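Local coordinates for carboxylic ester hydrolase (Aspergillus niger, PDB 7K4O), which hydrolyses carboxylic esters as a fungal tannase, a serine esterase that probably cleaves the gallate ester bonds of tannins, at residues S34-V39 against N59-Y64; L75-L80 against S117-G122; T277-P282 against V298-I303; P237-D242 against Y283-S288. All blocks are in the same frame, centred on the assembly; numbering follows the deposited sequence.

In the fold
Contacts 1 and 2 belong to one large mixed sheet, and both are buried. They share a border: strand 50-66 of contact 1 pairs with strand 74-81 of contact 2, and their centres lie about 9 Å apart. Contact 1 is the outer pair, with a polar face that carries a glycan and a zinc ion. Contact 2 lies further in and is backed by helix 144-169. Contacts 3 and 4 are partly buried and far away, about 43 to 58 Å from the first two, centre to centre. Here loops, helix starts and a short strand are joined by few backbone bonds, a disulfide and a ring contact. These two touch each other through Ser299 and Glu240.

Contact 1. Residues S34-V39 against N59-Y64; sequences SVTTEV and NVTFAY. With NA (sodium ion), chain R; NAG (2-acetamido-2-deoxy-beta-D-glucopyranose), chain C.
Asn59, Glu38 and Thr36 carry this pairing of residues 34-39 with residues 59-64, two antiparallel arms of a beta hairpin at the outer side of the large sheet. Asn59 buries the most surface. Its CG is anti to the backbone N (chi1 167°), and its ND2 is bonded to C1 of an N-acetylglucosamine. Glu38 lies alongside and points the same way, with an extended chain. Its OE1 accepts a weak hydrogen bond from Asn59 ND2 at 3.3 Å, while OE2 ligates a zinc ion. Beneath them, Asn59 N donates to Glu38 O at 2.7 Å, in the carbonyl plane. The return bond from Glu38 N is weak. On the same face, Thr36 and Thr61 cross obliquely. Their OG1 atoms share a hydrogen bond of 2.6 Å. A water 2.7 Å from Thr36 OG1 can also donate to Asn59 O. The Thr37 side chain points to the other face. Its OG1 and backbone O bind a sodium ion; OG1 also bonds to Asp12. The face with Thr36, Glu38, Asn59 and Thr61 is polar. The zinc ion probably keeps Glu38 ionised, which would suit its role as acceptor for the glycosylated amide N-H.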
loop_
_atom_site.group_PDB
_atom_site.type_symbol
_atom_site.label_atom_id
_atom_site.label_comp_id
_atom_site.label_asym_id
_atom_site.label_seq_id
_atom_site.Cartn_x
_atom_site.Cartn_y
_atom_site.Cartn_z
ATOM N N SER A 34 -7.600 -28.910 14.485
ATOM C CA SER A 34 -7.982 -28.209 13.265
ATOM C C SER A 34 -6.854 -28.263 12.251
ATOM O O SER A 34 -7.067 -27.770 11.179
ATOM C CB SER A 34 -8.364 -26.751 13.544
ATOM O OG SER A 34 -7.208 -26.018 13.956
ATOM N N VAL A 35 -5.672 -28.736 12.623
ATOM C CA VAL A 35 -4.499 -28.751 11.692
ATOM C C VAL A 35 -4.812 -29.491 10.395
ATOM O O VAL A 35 -5.349 -30.641 10.471
ATOM C CB VAL A 35 -3.239 -29.326 12.364
ATOM C CG1 VAL A 35 -2.184 -29.614 11.313
ATOM C CG2 VAL A 35 -2.708 -28.346 13.419
ATOM N N THR A 36 -4.482 -28.874 9.281
ATOM C CA THR A 36 -4.425 -29.491 7.940
ATOM C C THR A 36 -2.999 -29.334 7.428
ATOM O O THR A 36 -2.363 -28.286 7.684
ATOM C CB THR A 36 -5.417 -28.887 6.946
ATOM O OG1 THR A 36 -5.067 -27.525 6.652
ATOM C CG2 THR A 36 -6.841 -28.959 7.458
ATOM N N THR A 37 -2.528 -30.324 6.686
ATOM C CA THR A 37 -1.209 -30.269 6.008
ATOM C C THR A 37 -1.390 -30.822 4.606
ATOM O O THR A 37 -2.141 -31.802 4.425
ATOM C CB THR A 37 -0.105 -31.029 6.760
ATOM O OG1 THR A 37 -0.512 -32.397 6.905
ATOM C CG2 THR A 37 0.174 -30.426 8.123
ATOM N N GLU A 38 -0.723 -30.227 3.679
ATOM C CA GLU A 38 -0.776 -30.629 2.272
ATOM C C GLU A 38 0.537 -30.306 1.574
ATOM O O GLU A 38 0.974 -29.148 1.539
ATOM C CB GLU A 38 -1.926 -29.897 1.616
ATOM C CG GLU A 38 -1.995 -30.226 0.193
ATOM C CD GLU A 38 -3.126 -29.536 -0.527
ATOM O OE1 GLU A 38 -3.653 -28.511 -0.048
ATOM O OE2 GLU A 38 -3.419 -30.041 -1.586
ATOM N N VAL A 39 1.179 -31.314 0.990
ATOM C CA VAL A 39 2.354 -31.105 0.118
ATOM C C VAL A 39 1.967 -30.471 -1.198
ATOM O O VAL A 39 1.035 -30.980 -1.866
ATOM C CB VAL A 39 3.136 -32.409 -0.126
ATOM C CG1 VAL A 39 4.232 -32.191 -1.130
ATOM C CG2 VAL A 39 3.671 -32.970 1.167
ATOM N N ASN A 59 1.645 -26.806 2.759
ATOM C CA ASN A 59 0.537 -25.862 3.042
ATOM C C ASN A 59 -0.111 -26.277 4.348
ATOM O O ASN A 59 -0.810 -27.329 4.399
ATOM C CB ASN A 59 -0.432 -25.855 1.870
ATOM C CG ASN A 59 -1.756 -25.172 2.149
ATOM O OD1 ASN A 59 -1.806 -24.279 2.987
ATOM N ND2 ASN A 59 -2.845 -25.663 1.516
ATOM N N VAL A 60 -0.029 -25.427 5.379
ATOM C CA VAL A 60 -0.559 -25.695 6.736
ATOM C C VAL A 60 -1.725 -24.730 6.996
ATOM O O VAL A 60 -1.568 -23.526 6.758
ATOM C CB VAL A 60 0.507 -25.479 7.822
ATOM C CG1 VAL A 60 -0.064 -25.678 9.204
ATOM C CG2 VAL A 60 1.687 -26.427 7.580
ATOM N N THR A 61 -2.822 -25.241 7.508
ATOM C CA THR A 61 -3.834 -24.343 8.133
ATOM C C THR A 61 -4.182 -24.841 9.513
ATOM O O THR A 61 -4.091 -26.030 9.824
ATOM C CB THR A 61 -5.117 -24.095 7.321
ATOM O OG1 THR A 61 -5.996 -25.220 7.461
ATOM C CG2 THR A 61 -4.844 -23.727 5.893
ATOM N N PHE A 62 -4.645 -23.934 10.365
ATOM C CA PHE A 62 -5.223 -24.273 11.661
ATOM C C PHE A 62 -5.972 -23.053 12.212
ATOM O O PHE A 62 -5.859 -21.958 11.652
ATOM C CB PHE A 62 -4.187 -24.754 12.666
ATOM C CG PHE A 62 -3.071 -23.783 12.935
ATOM C CD1 PHE A 62 -1.946 -23.795 12.131
ATOM C CD2 PHE A 62 -3.156 -22.850 13.944
ATOM C CE1 PHE A 62 -0.919 -22.888 12.346
ATOM C CE2 PHE A 62 -2.103 -21.973 14.205
ATOM C CZ PHE A 62 -1.011 -21.962 13.373
ATOM N N ALA A 63 -6.771 -23.321 13.233
ATOM C CA ALA A 63 -7.670 -22.328 13.842
ATOM C C ALA A 63 -7.223 -22.035 15.261
ATOM O O ALA A 63 -6.673 -22.887 15.979
ATOM C CB ALA A 63 -9.099 -22.848 13.833
ATOM N N TYR A 64 -7.534 -20.821 15.712
ATOM C CA TYR A 64 -7.438 -20.455 17.131
ATOM C C TYR A 64 -8.629 -19.558 17.488
ATOM O O TYR A 64 -9.349 -19.121 16.605
ATOM C CB TYR A 64 -6.096 -19.822 17.470
ATOM C CG TYR A 64 -5.829 -18.447 16.920
ATOM C CD1 TYR A 64 -6.207 -17.309 17.615
ATOM C CD2 TYR A 64 -5.154 -18.267 15.738
ATOM C CE1 TYR A 64 -5.892 -16.042 17.148
ATOM C CE2 TYR A 64 -4.851 -17.014 15.237
ATOM C CZ TYR A 64 -5.205 -15.886 15.944
ATOM O OH TYR A 64 -4.878 -14.649 15.462
HETATM NA NA NA R . -1.991 -34.133 5.657
HETATM C C1 NAG C . -4.151 -25.043 1.679
HETATM C C2 NAG C . -4.810 -24.927 0.310
HETATM C C3 NAG C . -6.227 -24.388 0.533
HETATM C C4 NAG C . -6.955 -25.224 1.483
HETATM C C5 NAG C . -6.180 -25.385 2.792
HETATM C C6 NAG C . -6.800 -26.285 3.805
HETATM C C7 NAG C . -3.217 -24.575 -1.509
HETATM C C8 NAG C . -2.607 -23.588 -2.363
HETATM N N2 NAG C . -4.093 -24.066 -0.574
HETATM O O3 NAG C . -6.860 -24.313 -0.731
HETATM O O4 NAG C . -8.145 -24.520 1.833
HETATM O O5 NAG C . -4.874 -25.886 2.504
HETATM O O6 NAG C . -7.179 -27.574 3.309
HETATM O O7 NAG C . -2.959 -25.766 -1.561
HETATM O O HOH W 1 -7.804 -25.663 9.445
HETATM O O HOH W 2 -3.509 -27.666 4.482
HETATM O O HOH W 3 -4.190 -32.705 6.704
HETATM O O HOH W 4 -1.149 -35.658 7.686
HETATM O O HOH W 5 0.315 -33.932 4.267
#

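Contact 2. Residues L75-L80 against S117-G122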
loop_
_atom_site.group_PDB
_atom_site.type_symbol
_atom_site.label_atom_id
_atom_site.label_comp_id
_atom_site.label_asym_id
_atom_site.label_seq_id
_atom_site.Cartn_x
_atom_site.Cartn_y
_atom_site.Cartn_z
ATOM N N LEU A 75 -8.429 -18.206 11.440
ATOM C CA LEU A 75 -7.676 -19.196 10.646
ATOM C C LEU A 75 -6.328 -18.561 10.251
ATOM O O LEU A 75 -6.262 -17.449 9.742
ATOM C CB LEU A 75 -8.441 -19.583 9.386
ATOM C CG LEU A 75 -9.829 -20.126 9.655
ATOM C CD1 LEU A 75 -10.551 -20.409 8.371
ATOM C CD2 LEU A 75 -9.777 -21.356 10.530
ATOM N N LEU A 76 -5.279 -19.368 10.346
ATOM C CA LEU A 76 -3.978 -19.026 9.772
ATOM C C LEU A 76 -3.642 -20.026 8.669
ATOM O O LEU A 76 -4.018 -21.211 8.758
ATOM C CB LEU A 76 -2.897 -19.071 10.856
ATOM C CG LEU A 76 -3.080 -18.148 12.053
ATOM C CD1 LEU A 76 -1.867 -18.236 12.950
ATOM C CD2 LEU A 76 -3.324 -16.706 11.625
ATOM N N GLU A 77 -2.946 -19.538 7.676
ATOM C CA GLU A 77 -2.389 -20.401 6.618
ATOM C C GLU A 77 -0.904 -20.070 6.535
ATOM O O GLU A 77 -0.559 -18.911 6.352
ATOM C CB GLU A 77 -3.078 -20.211 5.263
ATOM C CG GLU A 77 -2.480 -21.093 4.154
ATOM C CD GLU A 77 -3.386 -21.237 2.928
ATOM O OE1 GLU A 77 -2.892 -21.225 1.798
ATOM O OE2 GLU A 77 -4.642 -21.228 3.140
ATOM N N ILE A 78 -0.068 -21.108 6.621
ATOM C CA ILE A 78 1.397 -20.929 6.649
ATOM C C ILE A 78 1.971 -21.939 5.653
ATOM O O ILE A 78 1.603 -23.108 5.726
ATOM C CB ILE A 78 1.930 -21.151 8.086
ATOM C CG1 ILE A 78 1.396 -20.050 9.039
ATOM C CG2 ILE A 78 3.458 -21.156 8.109
ATOM C CD1 ILE A 78 1.710 -20.300 10.498
ATOM N N TRP A 79 2.811 -21.458 4.776
ATOM C CA TRP A 79 3.539 -22.342 3.839
ATOM C C TRP A 79 4.949 -22.546 4.380
ATOM O O TRP A 79 5.680 -21.563 4.504
ATOM C CB TRP A 79 3.546 -21.763 2.462
ATOM C CG TRP A 79 2.210 -21.660 1.787
ATOM C CD1 TRP A 79 0.970 -21.957 2.289
ATOM C CD2 TRP A 79 2.004 -21.192 0.452
ATOM N NE1 TRP A 79 0.009 -21.694 1.336
ATOM C CE2 TRP A 79 0.607 -21.180 0.220
ATOM C CE3 TRP A 79 2.847 -20.733 -0.550
ATOM C CZ2 TRP A 79 0.071 -20.787 -1.004
ATOM C CZ3 TRP A 79 2.323 -20.315 -1.757
ATOM C CH2 TRP A 79 0.940 -20.333 -1.975
ATOM N N LEU A 80 5.312 -23.806 4.570
ATOM C CA LEU A 80 6.640 -24.210 5.114
ATOM C C LEU A 80 7.523 -24.758 4.008
ATOM O O LEU A 80 7.162 -25.725 3.332
ATOM C CB LEU A 80 6.423 -25.273 6.174
ATOM C CG LEU A 80 5.591 -24.927 7.388
ATOM C CD1 LEU A 80 5.404 -26.142 8.266
ATOM C CD2 LEU A 80 6.228 -23.804 8.200
ATOM N N SER A 117 6.089 -18.778 5.514
ATOM C CA SER A 117 5.330 -17.605 5.022
ATOM C C SER A 117 3.875 -17.719 5.483
ATOM O O SER A 117 3.264 -18.781 5.355
ATOM C CB SER A 117 5.400 -17.551 3.515
ATOM O OG SER A 117 6.766 -17.458 3.065
ATOM N N GLY A 118 3.353 -16.676 6.114
ATOM C CA GLY A 118 2.028 -16.750 6.740
ATOM C C GLY A 118 1.056 -15.664 6.340
ATOM O O GLY A 118 1.436 -14.542 5.975
ATOM N N MET A 119 -0.220 -16.022 6.467
ATOM C CA MET A 119 -1.323 -15.053 6.362
ATOM C C MET A 119 -2.426 -15.433 7.340
ATOM O O MET A 119 -2.492 -16.571 7.834
ATOM C CB MET A 119 -1.862 -15.019 4.932
ATOM C CG MET A 119 -2.592 -16.278 4.537
ATOM S SD MET A 119 -2.995 -16.091 2.729
ATOM C CE MET A 119 -3.968 -17.557 2.529
ATOM N N THR A 120 -3.309 -14.475 7.585
ATOM C CA THR A 120 -4.438 -14.663 8.501
ATOM C C THR A 120 -5.758 -14.359 7.779
ATOM O O THR A 120 -5.801 -13.582 6.816
ATOM C CB THR A 120 -4.284 -13.739 9.721
ATOM O OG1 THR A 120 -5.383 -13.911 10.618
ATOM C CG2 THR A 120 -4.129 -12.285 9.378
ATOM N N ASP A 121 -6.815 -14.928 8.312
ATOM C CA ASP A 121 -8.176 -14.519 7.902
ATOM C C ASP A 121 -8.730 -13.444 8.832
ATOM O O ASP A 121 -9.856 -13.033 8.610
ATOM C CB ASP A 121 -9.144 -15.686 7.784
ATOM C CG ASP A 121 -9.881 -16.088 9.028
ATOM O OD1 ASP A 121 -9.419 -15.797 10.163
ATOM O OD2 ASP A 121 -10.951 -16.766 8.853
ATOM N N GLY A 122 -7.999 -13.054 9.880
ATOM C CA GLY A 122 -8.442 -11.929 10.716
ATOM C C GLY A 122 -9.583 -12.238 11.643
ATOM O O GLY A 122 -10.020 -11.298 12.379
#
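Asp121 closes one end of this strand pair with two bonds to Leu75. Leu75 N donates to Asp121 OD1 at 2.9 Å in an almost straight bond (174°), although it comes from well above the carboxylate plane. Asp121 N answers with a bond of 3.0 Å to Leu75 O, nearly along the C=O axis. The carboxylate is held further by Gly123 N on OD1 and Gly126 N on OD2. Further along, Glu77 and Met119 exchange two backbone bonds, and so do Trp79 and Ser117. The shortest of these runs from Trp79 N to Ser117 O, 2.8 Å. A bond within one strand fixes the Glu77 side chain: Trp79 NE1 donates to OE1 at 3.0 Å, on the anti lone pair and in the indole plane. The sheet is that of an alpha/beta hydrolase. Strand 115-120 lies between strand 74-81, to which it runs antiparallel, and strand 89-93, to which it runs parallel. On the face of Glu77, Met119 has its CG in the crowded position between N and the carbonyl carbon (chi1 69°). The extended chain then runs beside Glu77, and its CE methyl rests 3.7 Å from Glu77 CD. On the other face, helix 144-169 packs against Leu76, Ile78 and Thr120. Leu76 CD2 touches Thr120 OG1 at 3.6 Å, and this hydroxyl accepts from Gly122 N in an ST turn. Ile78 CG1 lies 4.1 Å from Gly118 CA.

Contact 3. Residues T277-P282 against V298-I303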
loop_
_atom_site.group_PDB
_atom_site.type_symbol
_atom_site.label_atom_id
_atom_site.label_comp_id
_atom_site.label_asym_id
_atom_site.label_seq_id
_atom_site.Cartn_x
_atom_site.Cartn_y
_atom_site.Cartn_z
ATOM N N THR A 277 -2.695 24.578 -21.341
ATOM C CA THR A 277 -2.143 24.411 -22.712
ATOM C C THR A 277 -2.847 23.277 -23.446
ATOM O O THR A 277 -2.677 23.169 -24.682
ATOM C CB THR A 277 -0.639 24.160 -22.677
ATOM O OG1 THR A 277 -0.415 22.924 -21.989
ATOM C CG2 THR A 277 0.099 25.295 -22.006
ATOM N N ILE A 278 -3.614 22.444 -22.757
ATOM C CA ILE A 278 -4.267 21.261 -23.384
ATOM C C ILE A 278 -5.660 21.652 -23.885
ATOM O O ILE A 278 -6.270 20.865 -24.616
ATOM C CB ILE A 278 -4.302 20.066 -22.397
ATOM C CG1 ILE A 278 -2.885 19.735 -21.927
ATOM C CG2 ILE A 278 -4.973 18.854 -23.022
ATOM C CD1 ILE A 278 -2.828 18.804 -20.725
ATOM N N GLU A 279 -6.176 22.801 -23.466
ATOM C CA GLU A 279 -7.526 23.232 -23.908
ATOM C C GLU A 279 -7.590 23.231 -25.443
ATOM O O GLU A 279 -6.664 23.731 -26.067
ATOM C CB GLU A 279 -7.878 24.616 -23.396
ATOM C CG GLU A 279 -9.344 24.922 -23.633
ATOM C CD GLU A 279 -9.802 26.261 -23.106
ATOM O OE1 GLU A 279 -10.792 26.781 -23.668
ATOM O OE2 GLU A 279 -9.182 26.772 -22.139
ATOM N N GLY A 280 -8.633 22.628 -25.995
ATOM C CA GLY A 280 -8.861 22.568 -27.447
ATOM C C GLY A 280 -8.293 21.311 -28.077
ATOM O O GLY A 280 -8.646 21.024 -29.213
ATOM N N LYS A 281 -7.476 20.528 -27.380
ATOM C CA LYS A 281 -6.917 19.308 -28.001
ATOM C C LYS A 281 -8.039 18.304 -28.212
ATOM O O LYS A 281 -8.873 18.079 -27.347
ATOM C CB LYS A 281 -5.781 18.734 -27.159
ATOM C CG LYS A 281 -4.462 19.487 -27.283
ATOM C CD LYS A 281 -3.457 18.735 -28.154
ATOM C CE LYS A 281 -2.462 19.610 -28.899
ATOM N NZ LYS A 281 -1.581 20.383 -27.989
ATOM N N PRO A 282 -8.121 17.670 -29.393
ATOM C CA PRO A 282 -9.186 16.708 -29.646
ATOM C C PRO A 282 -8.950 15.407 -28.876
ATOM O O PRO A 282 -7.820 15.006 -28.668
ATOM C CB PRO A 282 -9.102 16.439 -31.157
ATOM C CG PRO A 282 -7.658 16.772 -31.518
ATOM C CD PRO A 282 -7.207 17.841 -30.540
ATOM N N VAL A 298 -10.812 19.016 -25.473
ATOM C CA VAL A 298 -10.629 19.258 -24.021
ATOM C C VAL A 298 -11.176 20.650 -23.727
ATOM O O VAL A 298 -10.708 21.639 -24.310
ATOM C CB VAL A 298 -9.166 19.086 -23.582
ATOM C CG1 VAL A 298 -9.000 19.427 -22.095
ATOM C CG2 VAL A 298 -8.691 17.676 -23.892
ATOM N N SER A 299 -12.126 20.713 -22.813
ATOM C CA SER A 299 -12.902 21.934 -22.497
ATOM C C SER A 299 -12.241 22.712 -21.370
ATOM O O SER A 299 -11.435 22.143 -20.573
ATOM C CB SER A 299 -14.315 21.582 -22.164
ATOM O OG SER A 299 -14.389 20.894 -20.922
ATOM N N ALA A 300 -12.581 23.987 -21.291
ATOM C CA ALA A 300 -12.122 24.873 -20.211
ATOM C C ALA A 300 -12.625 24.319 -18.867
ATOM O O ALA A 300 -11.889 24.405 -17.881
ATOM C CB ALA A 300 -12.631 26.274 -20.440
ATOM N N LYS A 301 -13.870 23.867 -18.824
ATOM C CA LYS A 301 -14.491 23.344 -17.587
ATOM C C LYS A 301 -13.770 22.048 -17.196
ATOM O O LYS A 301 -13.623 21.835 -15.997
ATOM C CB LYS A 301 -15.972 23.052 -17.777
ATOM C CG LYS A 301 -16.894 24.258 -17.724
ATOM C CD LYS A 301 -18.307 23.881 -18.163
ATOM C CE LYS A 301 -19.259 25.036 -18.374
ATOM N NZ LYS A 301 -19.735 25.552 -17.076
ATOM N N GLY A 302 -13.390 21.218 -18.168
ATOM C CA GLY A 302 -12.663 19.956 -17.908
ATOM C C GLY A 302 -11.318 20.251 -17.281
ATOM O O GLY A 302 -10.939 19.596 -16.278
ATOM N N ILE A 303 -10.615 21.231 -17.819
ATOM C CA ILE A 303 -9.326 21.696 -17.258
ATOM C C ILE A 303 -9.561 22.253 -15.849
ATOM O O ILE A 303 -8.732 22.009 -14.963
ATOM C CB ILE A 303 -8.662 22.704 -18.207
ATOM C CG1 ILE A 303 -8.087 21.950 -19.401
ATOM C CG2 ILE A 303 -7.621 23.534 -17.481
ATOM C CD1 ILE A 303 -7.670 22.847 -20.517
#
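Glu279 reaches from the loop of residues 277-282 across the start of helix 300-310. Its CB meets the tip of Ile303, with CD1 at 3.4 Å. The two side chains cross at about a right angle, and the same methyl lies 3.3 Å from Glu279 N. CG is anti to the backbone N (chi1 -169°), and this turns it over Val298 O, 3.6 Å away. The chain stays extended, so CD arrives beside Ala300. At the tip, OE1 and OE2 both lie against the Ala300 methyl, with OE1 3.7 Å from CB. No hydrogen bond across the contact holds the carboxylate, but its place near the first turn of a helix would probably suit a negative charge. The backbone does the polar work. Gly280 N donates to Val298 O at 2.9 Å in a straight bond (170°). Val298 N donates to Lys281 O, also at 2.9 Å. Both donors lie in the carbonyl plane. Between these bonds, Val298 buries the most surface, and its CG2 touches Ile278 CG2 at 4.0 Å. Ser299 follows as N-cap: its OG accepts from Gly302 N and also bonds to Glu240. A type II beta turn, Ile278 to Lys281, with Gly280 third at a positive phi (93°), thus docks beside a serine-capped helix start, at the end of the small sheet of strands 282-285 and 294-297.

Contact 4. Residues P237-D242 against Y283-S288. With NAG (2-acetamido-2-deoxy-beta-D-glucopyranose), chain G.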
loop_
_atom_site.group_PDB
_atom_site.type_symbol
_atom_site.label_atom_id
_atom_site.label_comp_id
_atom_site.label_asym_id
_atom_site.label_seq_id
_atom_site.Cartn_x
_atom_site.Cartn_y
_atom_site.Cartn_z
ATOM N N PRO A 237 -16.385 13.589 -19.343
ATOM C CA PRO A 237 -16.308 12.241 -19.909
ATOM C C PRO A 237 -14.938 11.670 -19.539
ATOM O O PRO A 237 -13.945 12.402 -19.563
ATOM C CB PRO A 237 -16.423 12.444 -21.431
ATOM C CG PRO A 237 -17.062 13.805 -21.573
ATOM C CD PRO A 237 -16.600 14.621 -20.377
ATOM N N PRO A 238 -14.842 10.385 -19.163
ATOM C CA PRO A 238 -13.542 9.792 -18.820
ATOM C C PRO A 238 -12.457 10.083 -19.867
ATOM O O PRO A 238 -11.321 10.342 -19.529
ATOM C CB PRO A 238 -13.850 8.291 -18.781
ATOM C CG PRO A 238 -15.295 8.238 -18.335
ATOM C CD PRO A 238 -15.946 9.427 -19.025
ATOM N N CYS A 239 -12.840 10.082 -21.150
ATOM C CA CYS A 239 -11.887 10.282 -22.265
ATOM C C CYS A 239 -11.254 11.665 -22.179
ATOM O O CYS A 239 -10.073 11.814 -22.525
ATOM C CB CYS A 239 -12.633 10.124 -23.586
ATOM S SG CYS A 239 -11.509 9.918 -24.977
ATOM N N GLU A 240 -12.004 12.676 -21.749
ATOM C CA GLU A 240 -11.458 14.041 -21.679
ATOM C C GLU A 240 -10.314 14.070 -20.658
ATOM O O GLU A 240 -9.283 14.719 -20.923
ATOM C CB GLU A 240 -12.576 15.016 -21.333
ATOM C CG GLU A 240 -12.116 16.443 -21.192
ATOM C CD GLU A 240 -13.269 17.401 -20.930
ATOM O OE1 GLU A 240 -14.216 16.992 -20.241
ATOM O OE2 GLU A 240 -13.221 18.550 -21.439
ATOM N N LEU A 241 -10.516 13.463 -19.487
ATOM C CA LEU A 241 -9.469 13.443 -18.423
ATOM C C LEU A 241 -8.306 12.564 -18.876
ATOM O O LEU A 241 -7.156 12.948 -18.587
ATOM C CB LEU A 241 -10.104 12.955 -17.117
ATOM C CG LEU A 241 -11.130 13.941 -16.555
ATOM C CD1 LEU A 241 -11.768 13.485 -15.262
ATOM C CD2 LEU A 241 -10.512 15.310 -16.372
ATOM N N ASP A 242 -8.587 11.470 -19.569
ATOM C CA ASP A 242 -7.517 10.570 -20.078
ATOM C C ASP A 242 -6.638 11.333 -21.078
ATOM O O ASP A 242 -5.410 11.154 -21.070
ATOM C CB ASP A 242 -8.067 9.288 -20.672
ATOM C CG ASP A 242 -6.955 8.315 -21.019
ATOM O OD1 ASP A 242 -6.063 8.082 -20.149
ATOM O OD2 ASP A 242 -6.954 7.821 -22.156
ATOM N N TYR A 283 -10.033 14.731 -28.554
ATOM C CA TYR A 283 -9.971 13.389 -27.946
ATOM C C TYR A 283 -11.033 12.533 -28.610
ATOM O O TYR A 283 -12.109 13.038 -29.009
ATOM C CB TYR A 283 -10.134 13.473 -26.419
ATOM C CG TYR A 283 -11.469 13.977 -25.932
ATOM C CD1 TYR A 283 -12.562 13.125 -25.797
ATOM C CD2 TYR A 283 -11.616 15.309 -25.561
ATOM C CE1 TYR A 283 -13.778 13.600 -25.312
ATOM C CE2 TYR A 283 -12.818 15.795 -25.081
ATOM C CZ TYR A 283 -13.893 14.939 -24.948
ATOM O OH TYR A 283 -15.069 15.448 -24.476
ATOM N N SER A 284 -10.751 11.248 -28.667
ATOM C CA SER A 284 -11.680 10.241 -29.200
ATOM C C SER A 284 -11.412 8.937 -28.464
ATOM O O SER A 284 -10.249 8.540 -28.368
ATOM C CB SER A 284 -11.508 10.096 -30.692
ATOM O OG SER A 284 -12.150 8.920 -31.149
ATOM N N CYS A 285 -12.450 8.331 -27.927
ATOM C CA CYS A 285 -12.383 6.994 -27.296
ATOM C C CYS A 285 -13.468 6.180 -27.981
ATOM O O CYS A 285 -14.555 6.723 -28.232
ATOM C CB CYS A 285 -12.551 7.060 -25.771
ATOM S SG CYS A 285 -11.173 7.881 -24.906
ATOM N N ALA A 286 -13.182 4.918 -28.259
ATOM C CA ALA A 286 -14.130 3.964 -28.862
ATOM C C ALA A 286 -15.191 3.584 -27.833
ATOM O O ALA A 286 -14.921 3.669 -26.624
ATOM C CB ALA A 286 -13.381 2.748 -29.330
ATOM N N ALA A 287 -16.352 3.155 -28.304
ATOM C CA ALA A 287 -17.443 2.683 -27.431
ATOM C C ALA A 287 -16.985 1.379 -26.781
ATOM O O ALA A 287 -16.433 0.547 -27.493
ATOM C CB ALA A 287 -18.698 2.500 -28.233
ATOM N N SER A 288 -17.148 1.238 -25.472
ATOM C CA SER A 288 -16.832 -0.021 -24.753
ATOM C C SER A 288 -18.093 -0.871 -24.702
ATOM O O SER A 288 -19.128 -0.492 -25.279
ATOM C CB SER A 288 -16.322 0.207 -23.360
ATOM O OG SER A 288 -15.137 0.975 -23.352
HETATM C C1 NAG G . -4.095 7.652 -23.975
HETATM C C2 NAG G . -5.109 7.305 -25.081
HETATM C C3 NAG G . -5.478 5.832 -25.145
HETATM C C4 NAG G . -4.176 5.114 -25.356
HETATM C C5 NAG G . -3.205 5.470 -24.234
HETATM C C6 NAG G . -1.870 4.782 -24.449
HETATM C C7 NAG G . -6.721 9.106 -25.447
HETATM C C8 NAG G . -7.990 9.724 -24.937
HETATM N N2 NAG G . -6.342 8.005 -24.806
HETATM O O3 NAG G . -6.484 5.671 -26.152
HETATM O O4 NAG G . -4.525 3.761 -25.250
HETATM O O5 NAG G . -2.932 6.855 -24.149
HETATM O O6 NAG G . -1.013 5.118 -23.379
HETATM O O7 NAG G . -6.085 9.552 -26.376
HETATM O O HOH W 6 -15.153 18.017 -23.834
#
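Glu240 OE2 is gripped twice, by Ser299 OG and by a water that donates weakly at 3.1 Å. The other oxygen, OE1, bonds to Tyr234 OH. Glu240 sits in the first turn of helix 238-252 and also faces the start of helix 300-310, so the carboxylate is probably ionised. A disulfide, Cys239 to Cys285, ties this first turn to strand 282-285, one arm of a small two-stranded antiparallel sheet. The bridge is right-handed (chi3 83°). SG of Cys239 is anti to its backbone N, while SG of Cys285 is anti to its carbonyl carbon. No direct hydrogen bond joins the two segments. The water on Glu240 OE2 makes a polar link instead, for it also bonds to Tyr283 OH at 2.6 Å, in the plane of the ring at its edge. The CB of Tyr283 points toward the helix, and CG takes the crowded position between N and the carbonyl carbon (chi1 65°). One face of the ring lies over the helix backbone. Glu240 CA makes a CH-pi contact 4.0 Å from the ring centroid and only 7° off the normal. Glu240 CB adds to this over the same face, 3.8 Å from Tyr283 CE2. Cys239 SG approaches obliquely in a sulfur-aromatic contact, 3.5 Å from Tyr283 CD1. Pro237 CG lies 3.9 Å from Tyr283 OH. An N-acetylglucosamine borders the disulfide: its N2 donates to Asp242 OD2 at 2.7 Å, and its methyl C8 rests 3.5 Å from Cys239 SG.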